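Local coordinates for putative metal resistance protein (Proteus mirabilis, PDB 6C29) that probably takes part in thiol-disulfide exchange in the periplasm, priming the disulfide isomerase ScsC through its tandem immunoglobulin-fold N-terminal domain, the part described here, at residues P132-A135 with D136-W139; Q143-A146 with K147-V150. All coordinates share one frame; numbering follows the deposited sequence.

Contact 1: P132-A135 with D136-W139; sequences PAPA and DFEW
A133 and F137 meet on the inner side of the bend that leads into helix 137-145. The methyl CB of A133 lies 3.8 Å from CB of F137 and equally close to F137 CG, the ring atom nearest the backbone, so the alanine packs against the root of the aromatic side chain and approaches the ring obliquely. A small apolar methyl matches the apolar CB and CG of F137, and both residues also lie on D23 of strand 16-24. CD of P134 adds a looser contact with F137 CB at 4.2 Å. With CG anti to the backbone N (chi1 -179°), the phenylalanine ring runs on past both residues to T21 of the same strand and to K31 and L33 of strand 30-38; it is the buried residue of the group.

The backbone fixes this close side. F137 N donates to P134 O at 3.1 Å with an N-H...O angle of 151°, and the donor stands above the carbonyl plane, 55° out of it. P134 thus serves twice, supplying the accepting oxygen and laying its ring against the phenylalanine.

The outer side is looser and wetter. A135, exposed at the second position of the turn, points CB broadly away from residues 136-139. Water 1 joins the turn to the first helical turn: it donates to A135 O and accepts from E138 N, both at 3.0 Å. D136 occupies the N-cap position, but its carboxylate makes no capping bond. Apart from this, OE1 of E138 forms a salt bridge with K31 NZ of strand 30-38. P134 to F137 form a type I beta turn, with A133 packed just before it, at the start of the helix that follows strand 118-128 of the DsbD-like N-terminal immunoglobulin-fold domain.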
ATOM      1  N   PRO A 132      14.879 -17.091 -17.430  1.00 31.67           N
ATOM      2  CA  PRO A 132      15.373 -16.849 -16.076  1.00 32.81           C
ATOM      3  C   PRO A 132      15.088 -15.432 -15.599  1.00 30.57           C
ATOM      4  O   PRO A 132      15.064 -14.495 -16.399  1.00 26.53           O
ATOM      5  CB  PRO A 132      16.878 -17.094 -16.201  1.00 35.56           C
ATOM      6  CG  PRO A 132      17.184 -16.829 -17.643  1.00 34.52           C
ATOM      7  CD  PRO A 132      15.971 -17.286 -18.394  1.00 31.15           C
ATOM      8  N   ALA A 133      14.806 -15.306 -14.312  1.00 31.82           N
ATOM      9  CA  ALA A 133      14.706 -14.001 -13.686  1.00 32.74           C
ATOM     10  C   ALA A 133      16.027 -13.268 -13.890  1.00 28.39           C
ATOM     11  O   ALA A 133      17.074 -13.900 -14.017  1.00 28.15           O
ATOM     12  CB  ALA A 133      14.390 -14.132 -12.208  1.00 34.71           C
ATOM     13  N   PRO A 134      15.984 -11.930 -13.921  1.00 23.82           N
ATOM     14  CA  PRO A 134      17.251 -11.195 -14.010  1.00 23.64           C
ATOM     15  C   PRO A 134      18.215 -11.586 -12.892  1.00 24.60           C
ATOM     16  O   PRO A 134      17.802 -12.068 -11.836  1.00 23.36           O
ATOM     17  CB  PRO A 134      16.816  -9.727 -13.867  1.00 28.28           C
ATOM     18  CG  PRO A 134      15.381  -9.710 -14.265  1.00 29.54           C
ATOM     19  CD  PRO A 134      14.818 -11.032 -13.831  1.00 27.47           C
ATOM     20  N   ALA A 135      19.502 -11.355 -13.112  1.00 27.66           N
ATOM     21  CA  ALA A 135      20.538 -11.822 -12.190  1.00 29.07           C
ATOM     22  C   ALA A 135      20.331 -11.371 -10.739  1.00 28.58           C
ATOM     23  O   ALA A 135      20.559 -12.132  -9.791  1.00 30.25           O
ATOM     24  CB  ALA A 135      21.904 -11.357 -12.670  1.00 28.34           C
ATOM     25  N   ASP A 136      19.910 -10.131 -10.550  1.00 24.98           N
ATOM     26  CA  ASP A 136      19.785  -9.652  -9.187  1.00 24.56           C
ATOM     27  C   ASP A 136      18.349  -9.565  -8.711  1.00 23.57           C
ATOM     28  O   ASP A 136      18.019  -8.737  -7.866  1.00 20.72           O
ATOM     29  CB  ASP A 136      20.496  -8.330  -9.050  1.00 29.10           C
ATOM     30  CG  ASP A 136      19.843  -7.224  -9.811  1.00 35.25           C
ATOM     31  OD1 ASP A 136      18.868  -7.447 -10.557  1.00 33.87           O
ATOM     32  OD2 ASP A 136      20.351  -6.103  -9.646  1.00 39.58           O
ATOM     33  N   PHE A 137      17.513 -10.457  -9.232  1.00 21.85           N
ATOM     34  CA  PHE A 137      16.093 -10.471  -8.856  1.00 17.70           C
ATOM     35  C   PHE A 137      15.886 -10.698  -7.361  1.00 17.30           C
ATOM     36  O   PHE A 137      15.074  -9.995  -6.753  1.00 16.74           O
ATOM     37  CB  PHE A 137      15.349 -11.534  -9.665  1.00 17.68           C
ATOM     38  CG  PHE A 137      13.891 -11.604  -9.368  1.00 16.48           C
ATOM     39  CD1 PHE A 137      13.009 -10.736  -9.972  1.00 16.85           C
ATOM     40  CD2 PHE A 137      13.390 -12.565  -8.501  1.00 18.06           C
ATOM     41  CE1 PHE A 137      11.672 -10.803  -9.709  1.00 16.44           C
ATOM     42  CE2 PHE A 137      12.027 -12.647  -8.243  1.00 18.23           C
ATOM     43  CZ  PHE A 137      11.174 -11.772  -8.838  1.00 15.94           C
ATOM     44  N   GLU A 138      16.581 -11.669  -6.767  1.00 17.36           N
ATOM     45  CA  GLU A 138      16.381 -12.019  -5.351  1.00 18.63           C
ATOM     46  C   GLU A 138      16.780 -10.827  -4.457  1.00 17.03           C
ATOM     47  O   GLU A 138      16.063 -10.470  -3.504  1.00 16.95           O
ATOM     48  CB  GLU A 138      17.176 -13.282  -4.997  1.00 24.64           C
ATOM     49  CG  GLU A 138      16.913 -13.850  -3.608  1.00 34.70           C
ATOM     50  CD  GLU A 138      15.509 -14.460  -3.434  1.00 47.51           C
ATOM     51  OE1 GLU A 138      14.759 -14.570  -4.435  1.00 53.94           O
ATOM     52  OE2 GLU A 138      15.159 -14.838  -2.285  1.00 45.96           O
ATOM     53  N   TRP A 139      17.874 -10.161  -4.802  1.00 15.48           N
ATOM     54  CA  TRP A 139      18.274  -8.956  -4.093  1.00 13.63           C
ATOM     55  C   TRP A 139      17.237  -7.855  -4.246  1.00 14.38           C
ATOM     56  O   TRP A 139      16.892  -7.194  -3.245  1.00 13.24           O
ATOM     57  CB  TRP A 139      19.625  -8.457  -4.604  1.00 14.33           C
ATOM     58  CG  TRP A 139      20.092  -7.172  -3.976  1.00 16.10           C
ATOM     59  CD1 TRP A 139      20.710  -7.010  -2.756  1.00 16.85           C
ATOM     60  CD2 TRP A 139      19.991  -5.858  -4.551  1.00 14.59           C
ATOM     61  NE1 TRP A 139      20.982  -5.666  -2.542  1.00 14.66           N
ATOM     62  CE2 TRP A 139      20.551  -4.945  -3.623  1.00 14.25           C
ATOM     63  CE3 TRP A 139      19.477  -5.365  -5.749  1.00 16.71           C
ATOM     64  CZ2 TRP A 139      20.642  -3.565  -3.883  1.00 14.43           C
ATOM     65  CZ3 TRP A 139      19.556  -3.985  -5.993  1.00 17.31           C
ATOM     66  CH2 TRP A 139      20.138  -3.115  -5.064  1.00 16.12           C
TER
HETATM   67  O   HOH W   1      18.561 -13.513  -7.978  1.00 31.25           O

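Contact 2: Q143-A146 with K147-V150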
ATOM      1  N   GLN A 143      15.160  -6.271  -1.165  1.00 13.72           N
ATOM      2  CA  GLN A 143      15.184  -4.827  -0.957  1.00 12.79           C
ATOM      3  C   GLN A 143      13.770  -4.252  -0.918  1.00 12.27           C
ATOM      4  O   GLN A 143      13.462  -3.412  -0.074  1.00 13.22           O
ATOM      5  CB  GLN A 143      15.985  -4.118  -2.075  1.00 14.13           C
ATOM      6  CG  GLN A 143      17.506  -4.318  -2.094  1.00 16.27           C
ATOM      7  CD  GLN A 143      18.198  -3.670  -0.911  1.00 20.22           C
ATOM      8  OE1 GLN A 143      18.268  -2.442  -0.837  1.00 27.91           O
ATOM      9  NE2 GLN A 143      18.678  -4.472   0.015  1.00 24.18           N
ATOM     10  N   ALA A 144      12.891  -4.738  -1.792  1.00 11.79           N
ATOM     11  CA  ALA A 144      11.523  -4.277  -1.820  1.00 10.76           C
ATOM     12  C   ALA A 144      10.736  -4.732  -0.601  1.00 10.61           C
ATOM     13  O   ALA A 144       9.956  -3.951  -0.037  1.00 11.53           O
ATOM     14  CB  ALA A 144      10.844  -4.770  -3.083  1.00 12.62           C
HETATM   15  N   MSE A 145      10.917  -6.000  -0.225  1.00 11.95           N
HETATM   16  CA  MSE A 145      10.231  -6.537   0.940  1.00 11.94           C
HETATM   17  C   MSE A 145      10.634  -5.835   2.215  1.00 12.49           C
HETATM   18  O   MSE A 145       9.810  -5.716   3.147  1.00 15.01           O
HETATM   19  CB  MSE A 145      10.493  -8.028   1.089  1.00 14.26           C
HETATM   20  CG  MSE A 145       9.750  -8.889   0.130  1.00 18.84           C
HETATM   21 SE   MSE A 145       7.817  -8.835   0.304  0.61 15.15          SE
HETATM   22  CE  MSE A 145       7.574  -9.248   2.165  1.00 23.02           C
ATOM     23  N   ALA A 146      11.853  -5.357   2.292  1.00 13.20           N
ATOM     24  CA  ALA A 146      12.328  -4.671   3.482  1.00 15.17           C
ATOM     25  C   ALA A 146      11.513  -3.410   3.774  1.00 15.48           C
ATOM     26  O   ALA A 146      11.488  -2.927   4.901  1.00 18.63           O
ATOM     27  CB  ALA A 146      13.798  -4.308   3.328  1.00 18.61           C
ATOM     28  N   LYS A 147      10.846  -2.883   2.756  1.00 12.66           N
ATOM     29  CA  LYS A 147      10.065  -1.652   2.887  0.61 11.96           C
ATOM     30  C   LYS A 147       8.598  -1.917   3.236  1.00 11.61           C
ATOM     31  O   LYS A 147       7.824  -0.974   3.420  1.00 12.62           O
ATOM     32  CB  LYS A 147      10.156  -0.860   1.588  0.61 13.24           C
ATOM     33  CG  LYS A 147      11.585  -0.481   1.187  0.61 13.90           C
ATOM     34  CD  LYS A 147      11.649   0.245  -0.158  0.61 15.06           C
ATOM     35  CE  LYS A 147      13.078   0.675  -0.509  0.61 16.47           C
ATOM     36  NZ  LYS A 147      13.952  -0.495  -0.776  0.61 17.15           N
ATOM     37  N   VAL A 148       8.216  -3.181   3.296  1.00 10.69           N
ATOM     38  CA  VAL A 148       6.845  -3.583   3.601  1.00 11.43           C
ATOM     39  C   VAL A 148       6.633  -3.679   5.117  1.00 11.52           C
ATOM     40  O   VAL A 148       7.478  -4.256   5.828  1.00 11.69           O
ATOM     41  CB  VAL A 148       6.515  -4.905   2.911  1.00 12.15           C
ATOM     42  CG1 VAL A 148       5.098  -5.415   3.249  1.00 12.33           C
ATOM     43  CG2 VAL A 148       6.682  -4.730   1.363  1.00 12.38           C
ATOM     44  N   PRO A 149       5.528  -3.097   5.633  1.00 11.46           N
ATOM     45  CA  PRO A 149       5.287  -3.206   7.072  1.00 10.77           C
ATOM     46  C   PRO A 149       5.217  -4.652   7.566  1.00 11.60           C
ATOM     47  O   PRO A 149       4.785  -5.538   6.837  1.00 12.97           O
ATOM     48  CB  PRO A 149       3.963  -2.489   7.246  1.00  8.75           C
ATOM     49  CG  PRO A 149       3.872  -1.513   6.102  1.00 10.91           C
ATOM     50  CD  PRO A 149       4.465  -2.336   4.979  1.00 11.40           C
ATOM     51  N   VAL A 150       5.707  -4.884   8.782  1.00 10.90           N
ATOM     52  CA  VAL A 150       5.652  -6.205   9.410  1.00 11.75           C
ATOM     53  C   VAL A 150       4.610  -6.232  10.500  1.00 11.72           C
ATOM     54  O   VAL A 150       4.105  -5.205  10.890  1.00 11.53           O
ATOM     55  CB  VAL A 150       7.016  -6.623   9.951  1.00 13.08           C
ATOM     56  CG1 VAL A 150       7.954  -6.847   8.747  1.00 14.59           C
ATOM     57  CG2 VAL A 150       7.550  -5.643  10.904  1.00 12.98           C
TER
HETATM   58  O   HOH W   2       8.756  -6.717   5.429  1.00 22.10           O
HETATM   59  O   HOH W   3       9.351  -2.314   6.581  1.00 30.33           O
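In one of its two modelled conformers, K147 reaches back along the end of helix 137-145 to Q143, where its ammonium NZ donates to the backbone O of Q143 at 3.0 Å; the bond is conditional on that conformer. Around it the chain leaves the helix through a type I beta turn from M145 to V148. The lysine is suited to this task by its length: its chain is extended through chi2 and chi3 and then bends at chi4 (68°), which swings NZ in above the carbonyl plane of Q143. K147 CG lies 3.7 Å from Q143 O. The charge may help to offset the partial negative charge of the carbonyls at the helix C-terminus.

Two backbone bonds hold the bend from which this side chain springs. K147 N donates to A144 O at 3.1 Å, and V148 N closes the turn by donating to M145 O at 3.0 Å, the second bond being the straighter, with an N-H...O angle of 160°. Packing accompanies them: V148 CG2 sits 3.6 Å from A144 O. This apolar branch, V148 CG2, also lies beside SE of M145, here a selenomethionine, at a loose 4.4 Å.

Farther out, A144, the buried residue, lays its small methyl on V92 and P94 of strand 90-97, which suits a buried helix face against a sheet. M145 touches P94 as well as H70, and V148 shares H70. K147 is backbone-bonded to S73, and V150, beyond the turn, to S237 and Q239 of strand 236-243. On the solvent side, V148 O accepts from two waters at 2.8 Å, water 2 also donating to M145 O and water 3 to A146 O.

In the fold
Contacts 1 and 2 are the two ends of helix 137-145, the one helix of a chain about half strand, and their centres lie about 17 Å apart. Contact 1 brings the chain into the helix after strand 118-128, its centre about 23 Å from the centre of the chain; contact 2 lets it out toward strand 155-163 at about 11 Å. Each is built round a type I turn, and the helix rests on the first sheet at both ends: F137 packs on strands 16-24 and 30-38, A144 and M145 on strand 90-97. Contact 2 also touches strand 236-243, so the pair spans the connection between the two immunoglobulin-like halves.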